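Local coordinates for Glyco_hydro_cc domain-containing protein (Blastomyces gilchristii, PDB 6UB0) that probably hydrolyses curdlan-type beta-1,3-glucan as an exo-acting glucanase of glycoside hydrolase family 128, at residues Lys4-Asn10 against Tyr206-Asp212; Asn69-Glu75 against Phe138-His142; Met123-Asp128 against Leu163-Ile169; Leu190-Leu194 against Ala226-Ile230. One frame throughout, in Å; residues are numbered along the deposited sequence.

Contact 1: residues Lys4-Asn10 against Tyr206-Asp212; sequences KRGLAYN and YASFFVD. With BGC (beta-D-glucopyranose), chain B.
A cis peptide bond between F209 and F210 turns the end of strand 203-208 back against the strand at the N-terminus, so that A8 O accepts a hydrogen bond from V211 N at 2.9 Å, almost along the C=O axis. The same turn sets the edge of the F210 ring against A8 O, while C6 of the beta-D-glucopyranose lies over one ring face, 3.8 Å from the plane and offset toward the rim. N10 also lines the glycan pocket: its ND2 donates to sugar O4 at 2.9 Å (Q81 and W47 bind the same glucose), and the residue is tied back through its backbone N, which donates to D212 OD1 (2.9 Å, 169°) from above the carboxylate plane. D212 OD2 turns to N11 N.

The first and last barrel strands pair only briefly, at R5 and Y206, with Y206 N bonded to K4 O and G6 N weakly to Y206 O. They then splay, and a water bridges G6 O, A8 N and S208 O where direct pairing stops. R5 and Y206 run side by side: with CG of R5 anti to the backbone N (chi1 -164°), NE reaches Y206 OH at 2.9 Å, in the guanidinium plane, while R5 CA sits over the tyrosine ring. D198 takes up both groups, by a salt bridge to R5 and a hydrogen bond to Y206 OH, and R5 NH1 donates to Y227 O.

Strand 5-8 pairs on its other side with strand 23-27, A207 pairs with V174 of strand 172-180, and L194 and L197 of helix 183-199 cover the Y206 side.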
# COMPACT_ATOMS: atom_id res chain seq x y z
N LYS A 4 10.34 7.32 1.63
CA LYS A 4 9.26 6.54 0.95
C LYS A 4 8.99 5.18 1.63
O LYS A 4 7.87 4.64 1.41
CB LYS A 4 9.54 6.20 -0.52
CG LYS A 4 9.98 7.33 -1.44
CD LYS A 4 10.17 6.79 -2.84
CE LYS A 4 10.67 7.82 -3.85
NZ LYS A 4 10.77 7.20 -5.20
N ARG A 5 9.92 4.63 2.40
CA ARG A 5 9.83 3.23 2.89
C ARG A 5 8.88 3.07 4.09
O ARG A 5 9.09 3.81 5.11
CB ARG A 5 11.23 2.82 3.33
CG ARG A 5 11.36 1.31 3.48
CD ARG A 5 12.81 0.80 3.44
NE ARG A 5 13.56 1.20 2.25
CZ ARG A 5 14.89 1.01 2.08
NH1 ARG A 5 15.59 0.41 3.02
NH2 ARG A 5 15.51 1.45 1.00
N GLY A 6 7.99 2.07 4.04
CA GLY A 6 6.89 1.82 4.98
C GLY A 6 7.03 0.54 5.79
O GLY A 6 7.66 -0.43 5.29
N LEU A 7 6.31 0.49 6.91
CA LEU A 7 6.22 -0.70 7.80
C LEU A 7 4.77 -1.20 7.76
O LEU A 7 3.92 -0.63 8.44
CB LEU A 7 6.68 -0.28 9.19
CG LEU A 7 8.18 0.05 9.30
CD1 LEU A 7 8.47 0.60 10.69
CD2 LEU A 7 9.05 -1.16 9.00
N ALA A 8 4.53 -2.29 7.01
CA ALA A 8 3.23 -2.97 6.87
C ALA A 8 3.14 -4.07 7.96
O ALA A 8 3.93 -4.99 7.94
CB ALA A 8 3.15 -3.53 5.48
N TYR A 9 2.25 -3.95 8.94
CA TYR A 9 2.29 -4.86 10.12
C TYR A 9 0.91 -5.34 10.55
O TYR A 9 -0.10 -4.80 10.15
CB TYR A 9 2.84 -4.14 11.35
CG TYR A 9 2.03 -3.01 11.89
CD1 TYR A 9 2.05 -1.73 11.32
CD2 TYR A 9 1.16 -3.19 12.96
CE1 TYR A 9 1.34 -0.68 11.87
CE2 TYR A 9 0.43 -2.15 13.49
CZ TYR A 9 0.49 -0.91 12.92
OH TYR A 9 -0.23 0.08 13.50
N ASN A 10 0.91 -6.38 11.35
CA ASN A 10 -0.26 -6.82 12.14
C ASN A 10 0.02 -6.57 13.63
O ASN A 10 -0.80 -5.90 14.32
CB ASN A 10 -0.60 -8.27 11.81
CG ASN A 10 -1.23 -8.50 10.44
OD1 ASN A 10 -1.33 -9.65 10.02
ND2 ASN A 10 -1.70 -7.46 9.76
N TYR A 206 6.30 3.06 -0.47
CA TYR A 206 6.19 1.58 -0.66
C TYR A 206 6.38 0.85 0.68
O TYR A 206 6.95 1.47 1.61
CB TYR A 206 7.14 1.09 -1.75
CG TYR A 206 8.59 1.31 -1.41
CD1 TYR A 206 9.26 0.48 -0.53
CD2 TYR A 206 9.27 2.42 -1.91
CE1 TYR A 206 10.57 0.72 -0.17
CE2 TYR A 206 10.60 2.65 -1.58
CZ TYR A 206 11.22 1.83 -0.66
OH TYR A 206 12.51 2.08 -0.30
N ALA A 207 6.02 -0.44 0.71
CA ALA A 207 6.15 -1.35 1.86
C ALA A 207 6.38 -2.77 1.37
O ALA A 207 5.51 -3.35 0.66
CB ALA A 207 4.95 -1.29 2.74
N SER A 208 7.50 -3.35 1.74
CA SER A 208 7.72 -4.79 1.53
C SER A 208 6.74 -5.55 2.39
O SER A 208 6.35 -5.04 3.48
CB SER A 208 9.12 -5.22 1.83
OG SER A 208 9.55 -6.09 0.80
N PHE A 209 6.36 -6.74 1.91
CA PHE A 209 5.31 -7.55 2.56
C PHE A 209 5.96 -8.67 3.37
O PHE A 209 6.47 -9.60 2.79
CB PHE A 209 4.36 -8.10 1.49
CG PHE A 209 3.27 -8.98 2.03
CD1 PHE A 209 2.07 -8.47 2.49
CD2 PHE A 209 3.45 -10.37 2.06
CE1 PHE A 209 1.07 -9.30 2.95
CE2 PHE A 209 2.44 -11.19 2.55
CZ PHE A 209 1.25 -10.67 2.97
N PHE A 210 5.94 -8.64 4.71
CA PHE A 210 5.59 -7.54 5.58
C PHE A 210 6.34 -7.71 6.91
O PHE A 210 7.04 -8.74 7.09
CB PHE A 210 4.09 -7.47 5.85
CG PHE A 210 3.38 -8.64 6.54
CD1 PHE A 210 3.44 -9.92 6.05
CD2 PHE A 210 2.62 -8.38 7.66
CE1 PHE A 210 2.76 -10.94 6.69
CE2 PHE A 210 1.93 -9.41 8.29
CZ PHE A 210 2.00 -10.67 7.79
N VAL A 211 6.20 -6.74 7.81
CA VAL A 211 6.97 -6.69 9.09
C VAL A 211 6.88 -8.05 9.80
O VAL A 211 7.90 -8.63 10.19
CB VAL A 211 6.43 -5.54 9.98
CG1 VAL A 211 6.80 -5.75 11.44
CG2 VAL A 211 6.87 -4.20 9.43
N ASP A 212 5.67 -8.59 9.95
CA ASP A 212 5.48 -9.76 10.83
C ASP A 212 6.21 -10.96 10.24
O ASP A 212 6.42 -11.91 11.00
CB ASP A 212 4.01 -10.10 11.09
CG ASP A 212 3.28 -8.94 11.73
OD1 ASP A 212 3.45 -7.82 11.23
OD2 ASP A 212 2.55 -9.16 12.75
C2 BGC B . -5.29 -9.29 4.71
C3 BGC B . -5.13 -8.43 5.94
C4 BGC B . -3.90 -8.95 6.66
C5 BGC B . -2.69 -8.95 5.71
C6 BGC B . -1.34 -9.53 6.18
C1 BGC B . -4.06 -9.33 3.85
O2 BGC B . -6.35 -8.68 3.98
O3 BGC B . -6.34 -8.35 6.75
O4 BGC B . -3.80 -8.08 7.79
O5 BGC B . -2.89 -9.78 4.56
O6 BGC B . -1.62 -10.84 6.76
O HOH W 1 6.77 -3.28 5.60

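Contact 2: residues Asn69-Glu75 against Phe138-His142; sequences NLLAFNE and FLAVH. With GLC (alpha-D-glucopyranose), chain C.
H142 meets E75 at the polar, sugar-facing end of this contact, and F138 meets L71 at its other, mainly apolar end; F138 and H142 bury the most surface. The H142 ring is held at its edge. Its ND1 donates to E75 OE2 at 2.7 Å and 173°, in the ring plane, approaching the carboxylate from the anti side. The E75 chain, extended beyond CG (chi2 -171°), carries OE2 to this nitrogen and to within 3.5 Å of C1 of the alpha-D-glucopyranose. On the neighbouring edge, N74 OD1 lies 3.3 Å from H142 CE1, and one water links that same oxygen to H142 NE2. N74 ND2 meanwhile donates to sugar O2 at 3.0 Å, nearly straight. One amide thus bonds the bound sugar, and Q81, with its nitrogen and, through water, the histidine with its oxygen. E176, hydrogen-bonded to the same glucose, belongs to this pocket too.

At the other end L71 bridges the strands with one methyl: CD2 abuts the edge of the F138 ring, 3.5 Å from CE1, and reaches A140 CB at 4.3 Å. N69 OD1 comes obliquely to F138 CE2, its amide plane steeply inclined to the ring, while N69 ND2 is hydrogen-bonded to E41.

Strands 69-71 and 138-142 do not pair with each other; strand 105-111 runs between them in the parallel sheet, and these side chains meet across the barrel interior, with W173 of strand 172-180 stacked on F138.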
# COMPACT_ATOMS: atom_id res chain seq x y z
N ASN A 69 -2.88 10.93 5.28
CA ASN A 69 -3.17 10.04 4.14
C ASN A 69 -4.21 9.00 4.57
O ASN A 69 -4.22 8.61 5.72
CB ASN A 69 -1.93 9.29 3.63
CG ASN A 69 -0.91 10.18 2.96
OD1 ASN A 69 -1.12 10.62 1.86
ND2 ASN A 69 0.19 10.49 3.65
N LEU A 70 -5.05 8.58 3.64
CA LEU A 70 -6.02 7.50 3.89
C LEU A 70 -5.96 6.53 2.71
O LEU A 70 -5.95 7.01 1.55
CB LEU A 70 -7.44 8.05 3.99
CG LEU A 70 -7.71 9.04 5.11
CD1 LEU A 70 -9.09 9.65 4.95
CD2 LEU A 70 -7.56 8.38 6.46
N LEU A 71 -6.08 5.25 3.00
CA LEU A 71 -6.09 4.18 1.94
C LEU A 71 -7.48 3.56 1.80
O LEU A 71 -8.16 3.28 2.83
CB LEU A 71 -5.11 3.05 2.25
CG LEU A 71 -3.64 3.39 2.20
CD1 LEU A 71 -2.85 2.43 3.06
CD2 LEU A 71 -3.08 3.48 0.79
N ALA A 72 -7.82 3.17 0.57
CA ALA A 72 -9.11 2.52 0.27
C ALA A 72 -8.93 1.01 0.20
O ALA A 72 -7.89 0.51 0.66
CB ALA A 72 -9.66 3.08 -1.01
N PHE A 73 -9.89 0.31 -0.41
CA PHE A 73 -10.14 -1.14 -0.24
C PHE A 73 -8.90 -1.96 -0.62
O PHE A 73 -8.11 -1.61 -1.50
CB PHE A 73 -11.39 -1.51 -1.04
CG PHE A 73 -12.39 -0.37 -1.12
CD1 PHE A 73 -13.01 0.12 0.02
CD2 PHE A 73 -12.71 0.22 -2.35
CE1 PHE A 73 -13.93 1.17 -0.03
CE2 PHE A 73 -13.64 1.27 -2.41
CZ PHE A 73 -14.22 1.75 -1.25
N ASN A 74 -8.74 -3.06 0.09
CA ASN A 74 -7.64 -4.05 -0.14
C ASN A 74 -8.02 -5.08 -1.20
O ASN A 74 -8.70 -6.05 -0.85
CB ASN A 74 -7.28 -4.75 1.14
CG ASN A 74 -5.93 -5.39 1.01
OD1 ASN A 74 -4.94 -4.71 0.78
ND2 ASN A 74 -5.91 -6.70 1.08
N GLU A 75 -7.42 -5.00 -2.37
CA GLU A 75 -7.58 -6.10 -3.39
C GLU A 75 -9.06 -6.36 -3.64
O GLU A 75 -9.60 -7.47 -3.46
CB GLU A 75 -6.80 -7.36 -3.00
CG GLU A 75 -5.29 -7.20 -3.19
CD GLU A 75 -4.47 -8.45 -3.04
OE1 GLU A 75 -5.09 -9.53 -2.88
OE2 GLU A 75 -3.21 -8.31 -3.20
N PHE A 138 -3.39 9.26 -5.10
CA PHE A 138 -2.36 8.23 -5.44
C PHE A 138 -3.03 6.86 -5.61
O PHE A 138 -4.05 6.64 -4.99
CB PHE A 138 -1.25 8.24 -4.38
CG PHE A 138 -1.69 7.80 -3.00
CD1 PHE A 138 -1.64 6.47 -2.63
CD2 PHE A 138 -2.11 8.73 -2.06
CE1 PHE A 138 -2.04 6.07 -1.36
CE2 PHE A 138 -2.53 8.33 -0.80
CZ PHE A 138 -2.48 7.00 -0.44
N LEU A 139 -2.54 6.06 -6.55
CA LEU A 139 -2.94 4.63 -6.72
C LEU A 139 -2.17 3.80 -5.69
O LEU A 139 -1.02 4.05 -5.50
CB LEU A 139 -2.59 4.10 -8.12
CG LEU A 139 -3.18 4.84 -9.32
CD1 LEU A 139 -3.01 4.02 -10.59
CD2 LEU A 139 -4.66 5.13 -9.11
N ALA A 140 -2.83 2.79 -5.15
CA ALA A 140 -2.19 1.75 -4.32
C ALA A 140 -2.16 0.50 -5.20
O ALA A 140 -3.19 0.15 -5.80
CB ALA A 140 -2.95 1.55 -3.04
N VAL A 141 -1.01 -0.16 -5.29
CA VAL A 141 -0.88 -1.47 -6.01
C VAL A 141 -0.04 -2.47 -5.20
O VAL A 141 0.75 -2.08 -4.31
CB VAL A 141 -0.21 -1.25 -7.38
CG1 VAL A 141 -1.02 -0.25 -8.24
CG2 VAL A 141 1.25 -0.86 -7.20
N HIS A 142 -0.16 -3.74 -5.55
CA HIS A 142 0.55 -4.85 -4.89
C HIS A 142 1.25 -5.73 -5.91
O HIS A 142 0.59 -6.00 -6.90
CB HIS A 142 -0.42 -5.77 -4.23
CG HIS A 142 -1.15 -5.22 -3.08
ND1 HIS A 142 -2.13 -5.91 -2.51
CD2 HIS A 142 -1.03 -4.05 -2.42
CE1 HIS A 142 -2.59 -5.25 -1.46
NE2 HIS A 142 -1.94 -4.08 -1.39
C1 GLC C . -2.27 -10.16 -0.42
C2 GLC C . -3.36 -9.74 0.57
C3 GLC C . -3.22 -10.49 1.90
C4 GLC C . -3.11 -12.01 1.61
C5 GLC C . -2.08 -12.32 0.56
C6 GLC C . -1.92 -13.81 0.20
O1 GLC C . -0.93 -9.93 0.06
O2 GLC C . -3.42 -8.33 0.90
O3 GLC C . -4.33 -10.16 2.74
O4 GLC C . -2.66 -12.64 2.77
O5 GLC C . -2.44 -11.59 -0.61
O6 GLC C . -3.19 -14.37 0.35
O HOH W 2 -2.83 -2.95 1.04

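Contact 3: residues Met123-Asp128 against Leu163-Ile169; sequences MQGFLD and LGQKYGI
The ring of Y167 is laid flat against L127, whose CB stands over one face, 3.7 Å from the ring centroid and 16° off its normal. L127 CD1 also lies 3.8 Å from Y167 CG, so one leucine backs much of that side of the ring. From its other end the hydroxyl reaches across to helix 119-130: OH is modelled only 2.5 Å from D128 OD1, a hydrogen bond whose exact length is doubtful, with carboxylate and ring planes 56° apart and the carboxylate oxygen at the ring edge. Q124 crosses the tyrosine at about a right angle, its CG beside the hydroxyl.

Helices 119-130 and 150-166 are successive outer helices of the TIM barrel, joined through strand 138-146, and Y167 follows the second of them as it ends. A Schellman motif closes that end, with I169 N bonded to G164 O and G168 N, at a residue of positive phi, to Q165 O. It turns the chain so that I169 CD1 meets L127 CD2 at 4.1 Å.

Deeper in, CG of L163, anti to the backbone N (chi1 -180°), carries its fork toward helix 119-130, where CD2 touches M123 CB at 3.6 Å and CD1 lies by Q124. Nearer the surface K166 NZ makes a weak bond to Q124 OE1, and inward M123 packs on S108 and V111 of strand 105-111.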
# COMPACT_ATOMS: atom_id res chain seq x y z
N MET A 123 -8.31 -1.79 -11.93
CA MET A 123 -8.05 -0.35 -11.66
C MET A 123 -8.66 0.47 -12.80
O MET A 123 -9.33 1.48 -12.51
CB MET A 123 -6.56 -0.02 -11.55
CG MET A 123 -6.31 1.29 -10.82
SD MET A 123 -6.92 1.34 -9.12
CE MET A 123 -5.48 0.62 -8.28
N GLN A 124 -8.47 0.07 -14.06
CA GLN A 124 -8.97 0.92 -15.17
C GLN A 124 -10.52 0.95 -15.17
O GLN A 124 -11.11 2.05 -15.33
CB GLN A 124 -8.39 0.52 -16.50
CG GLN A 124 -8.70 1.59 -17.53
CD GLN A 124 -8.03 1.34 -18.84
OE1 GLN A 124 -6.81 1.46 -18.97
NE2 GLN A 124 -8.84 1.07 -19.84
N GLY A 125 -11.14 -0.19 -14.91
CA GLY A 125 -12.61 -0.34 -14.75
C GLY A 125 -13.12 0.52 -13.62
O GLY A 125 -14.12 1.26 -13.78
N PHE A 126 -12.46 0.45 -12.49
CA PHE A 126 -12.71 1.38 -11.38
C PHE A 126 -12.46 2.84 -11.82
O PHE A 126 -13.30 3.72 -11.50
CB PHE A 126 -11.83 0.98 -10.21
CG PHE A 126 -11.81 2.00 -9.11
CD1 PHE A 126 -12.85 2.05 -8.21
CD2 PHE A 126 -10.75 2.89 -8.98
CE1 PHE A 126 -12.85 2.98 -7.18
CE2 PHE A 126 -10.75 3.80 -7.95
CZ PHE A 126 -11.78 3.84 -7.04
N LEU A 127 -11.34 3.13 -12.48
CA LEU A 127 -11.05 4.53 -12.87
C LEU A 127 -12.09 5.00 -13.91
O LEU A 127 -12.52 6.17 -13.86
CB LEU A 127 -9.62 4.56 -13.40
CG LEU A 127 -8.55 4.35 -12.33
CD1 LEU A 127 -7.16 4.43 -12.93
CD2 LEU A 127 -8.71 5.36 -11.22
N ASP A 128 -12.47 4.13 -14.84
CA ASP A 128 -13.55 4.45 -15.82
C ASP A 128 -14.81 4.76 -15.02
O ASP A 128 -15.36 5.87 -15.20
CB ASP A 128 -13.74 3.34 -16.84
CG ASP A 128 -12.65 3.38 -17.89
OD1 ASP A 128 -12.07 4.47 -18.10
OD2 ASP A 128 -12.40 2.33 -18.50
N LEU A 163 -0.85 3.98 -15.94
CA LEU A 163 -2.33 3.91 -15.81
C LEU A 163 -2.83 5.12 -15.01
O LEU A 163 -3.76 5.82 -15.49
CB LEU A 163 -2.78 2.59 -15.20
CG LEU A 163 -4.30 2.49 -15.06
CD1 LEU A 163 -4.97 2.64 -16.43
CD2 LEU A 163 -4.72 1.20 -14.38
N GLY A 164 -2.23 5.39 -13.84
CA GLY A 164 -2.62 6.52 -12.95
C GLY A 164 -2.54 7.88 -13.64
O GLY A 164 -3.51 8.69 -13.53
N GLN A 165 -1.44 8.12 -14.36
CA GLN A 165 -1.19 9.40 -15.07
C GLN A 165 -2.23 9.60 -16.18
O GLN A 165 -2.77 10.72 -16.24
CB GLN A 165 0.28 9.46 -15.50
CG GLN A 165 1.17 9.52 -14.27
CD GLN A 165 2.65 9.53 -14.54
OE1 GLN A 165 3.09 9.49 -15.70
NE2 GLN A 165 3.44 9.57 -13.48
N LYS A 166 -2.58 8.55 -16.94
CA LYS A 166 -3.62 8.66 -18.00
C LYS A 166 -4.90 9.22 -17.36
O LYS A 166 -5.53 10.09 -17.98
CB LYS A 166 -3.81 7.34 -18.77
CG LYS A 166 -4.89 7.36 -19.85
CD LYS A 166 -4.67 6.43 -21.04
CE LYS A 166 -4.50 4.97 -20.66
NZ LYS A 166 -5.52 4.51 -19.68
N TYR A 167 -5.24 8.80 -16.13
CA TYR A 167 -6.44 9.27 -15.37
C TYR A 167 -6.09 10.47 -14.46
O TYR A 167 -6.94 10.83 -13.63
CB TYR A 167 -7.11 8.08 -14.67
CG TYR A 167 -7.77 7.10 -15.62
CD1 TYR A 167 -7.03 6.15 -16.31
CD2 TYR A 167 -9.15 7.15 -15.87
CE1 TYR A 167 -7.63 5.26 -17.19
CE2 TYR A 167 -9.76 6.28 -16.75
CZ TYR A 167 -9.00 5.33 -17.42
OH TYR A 167 -9.59 4.47 -18.29
N GLY A 168 -4.91 11.10 -14.60
CA GLY A 168 -4.53 12.35 -13.89
C GLY A 168 -4.21 12.19 -12.40
O GLY A 168 -4.33 13.17 -11.62
N ILE A 169 -3.77 11.00 -12.01
CA ILE A 169 -3.33 10.64 -10.63
C ILE A 169 -1.82 10.48 -10.71
O ILE A 169 -1.39 9.61 -11.44
CB ILE A 169 -4.05 9.36 -10.16
CG1 ILE A 169 -5.53 9.41 -10.58
CG2 ILE A 169 -3.86 9.14 -8.67
CD1 ILE A 169 -6.46 8.45 -9.87

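Contact 4: residues Leu190-Leu194 against Ala226-Ile230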
# COMPACT_ATOMS: atom_id res chain seq x y z
N LEU A 190 15.54 -7.43 -2.86
CA LEU A 190 15.45 -6.09 -2.20
C LEU A 190 16.63 -5.22 -2.65
O LEU A 190 16.46 -3.97 -2.85
CB LEU A 190 15.43 -6.25 -0.67
CG LEU A 190 14.14 -6.82 -0.09
CD1 LEU A 190 14.31 -7.20 1.37
CD2 LEU A 190 12.99 -5.82 -0.26
N LYS A 191 17.80 -5.82 -2.84
CA LYS A 191 18.98 -5.09 -3.38
C LYS A 191 18.71 -4.47 -4.76
O LYS A 191 19.30 -3.40 -5.02
CB LYS A 191 20.19 -6.02 -3.51
CG LYS A 191 20.69 -6.57 -2.18
CD LYS A 191 22.09 -7.11 -2.26
CE LYS A 191 22.64 -7.50 -0.90
NZ LYS A 191 24.02 -7.01 -0.75
N GLU A 192 17.89 -5.11 -5.60
CA GLU A 192 17.57 -4.61 -6.96
C GLU A 192 16.43 -3.57 -6.89
O GLU A 192 16.59 -2.44 -7.44
CB GLU A 192 17.22 -5.83 -7.84
CG GLU A 192 16.73 -5.52 -9.25
CD GLU A 192 17.72 -4.89 -10.22
OE1 GLU A 192 18.92 -5.21 -10.12
OE2 GLU A 192 17.27 -4.11 -11.08
N VAL A 193 15.34 -3.88 -6.19
CA VAL A 193 14.09 -3.05 -6.25
C VAL A 193 14.17 -1.84 -5.30
O VAL A 193 13.66 -0.75 -5.66
CB VAL A 193 12.86 -3.95 -6.03
CG1 VAL A 193 12.96 -5.20 -6.90
CG2 VAL A 193 12.66 -4.36 -4.57
N LEU A 194 14.82 -1.94 -4.13
CA LEU A 194 14.75 -0.79 -3.17
C LEU A 194 15.37 0.49 -3.76
O LEU A 194 14.77 1.57 -3.70
CB LEU A 194 15.38 -1.18 -1.83
CG LEU A 194 14.54 -2.08 -0.93
CD1 LEU A 194 15.17 -2.31 0.44
CD2 LEU A 194 13.12 -1.52 -0.76
N ALA A 226 18.07 -6.38 5.78
CA ALA A 226 18.22 -5.82 4.42
C ALA A 226 17.20 -4.69 4.22
O ALA A 226 17.55 -3.63 3.62
CB ALA A 226 18.01 -6.91 3.40
N TYR A 227 15.94 -4.94 4.58
CA TYR A 227 14.86 -3.95 4.38
C TYR A 227 15.19 -2.70 5.21
O TYR A 227 14.93 -1.61 4.74
CB TYR A 227 13.50 -4.54 4.75
CG TYR A 227 12.33 -3.63 4.44
CD1 TYR A 227 12.13 -3.16 3.16
CD2 TYR A 227 11.34 -3.40 5.37
CE1 TYR A 227 11.06 -2.35 2.84
CE2 TYR A 227 10.24 -2.62 5.06
CZ TYR A 227 10.07 -2.12 3.78
OH TYR A 227 9.02 -1.31 3.44
N LYS A 228 15.87 -2.88 6.35
CA LYS A 228 16.19 -1.78 7.32
C LYS A 228 17.37 -0.92 6.87
O LYS A 228 17.41 0.25 7.32
CB LYS A 228 16.54 -2.39 8.69
CG LYS A 228 16.64 -1.40 9.84
CD LYS A 228 16.69 -2.14 11.14
CE LYS A 228 16.53 -1.26 12.35
NZ LYS A 228 16.90 -2.03 13.56
N THR A 229 18.31 -1.46 6.07
CA THR A 229 19.66 -0.88 5.83
C THR A 229 19.88 -0.51 4.36
O THR A 229 20.76 0.28 4.12
CB THR A 229 20.79 -1.85 6.20
OG1 THR A 229 20.70 -2.94 5.29
CG2 THR A 229 20.73 -2.38 7.61
N ILE A 230 19.15 -1.08 3.40
CA ILE A 230 19.55 -0.93 1.98
C ILE A 230 19.21 0.49 1.54
O ILE A 230 18.24 1.17 1.97
CB ILE A 230 18.91 -2.02 1.11
CG1 ILE A 230 19.59 -3.36 1.37
CG2 ILE A 230 18.95 -1.60 -0.34
CD1 ILE A 230 18.90 -4.53 0.75
OXT ILE A 230 19.95 1.01 0.70
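The last two long helices of the TIM barrel, 183-199 and the C-terminal 222-229, pack together here outside the barrel, and the chain end itself supplies much of the interface. I230 buries the most surface. Its CB lies 3.8 Å from L194 CD1, and CG2 comes to 3.9 Å from L194 CB, the two side chains crossing at about a right angle. The CG1 branch, anti to the carbonyl carbon (chi1 -73°) and extended, sends CD1 back along the facing helix, to 4.1 Å from L190 CB and 4.0 Å from K191 CG. The terminal residue therefore spans one turn of its partner.

One turn earlier, L190 CD1 reaches A226 CB at 4.2 Å and the base of Y227. The Y227 ring is approached obliquely by both leucines, L194 with CD1 and L190 with CD2. Its hydroxyl leads elsewhere, to G6 O and S208 N, and F23 meets the ring. L190 and L194 also touch F177 on strand 172-180.

No hydrogen bond joins the two helices across this contact, so their cohesion here rests on hydrocarbon packing; polar ties of the C-terminal helix come from outside the pair, among them R5 to Y227 O and I230 O.

In the fold
Along the chain, the span of contact 1 encloses contacts 2 and 3 and interleaves with contact 4. Contact 1 joins the first barrel strand to the last, which closes the barrel; contact 2 lies across its interior, about 14 Å away between centres. Together they supply six of the twelve glycan-pocket residues. Contacts 3 and 4 are peripheral, on helices, with centres about 29 Å apart, and follow one another in sequence. Each touches an inner contact: contact 3 packs on strand 138-146 of contact 2, M123 and I169 meeting A140 and F138, while contact 4 meets contact 1 through Y227, hydrogen-bonded to G6 and R5. The sugar site is thus formed from strand ends whose barrel is backed by these helix pairs.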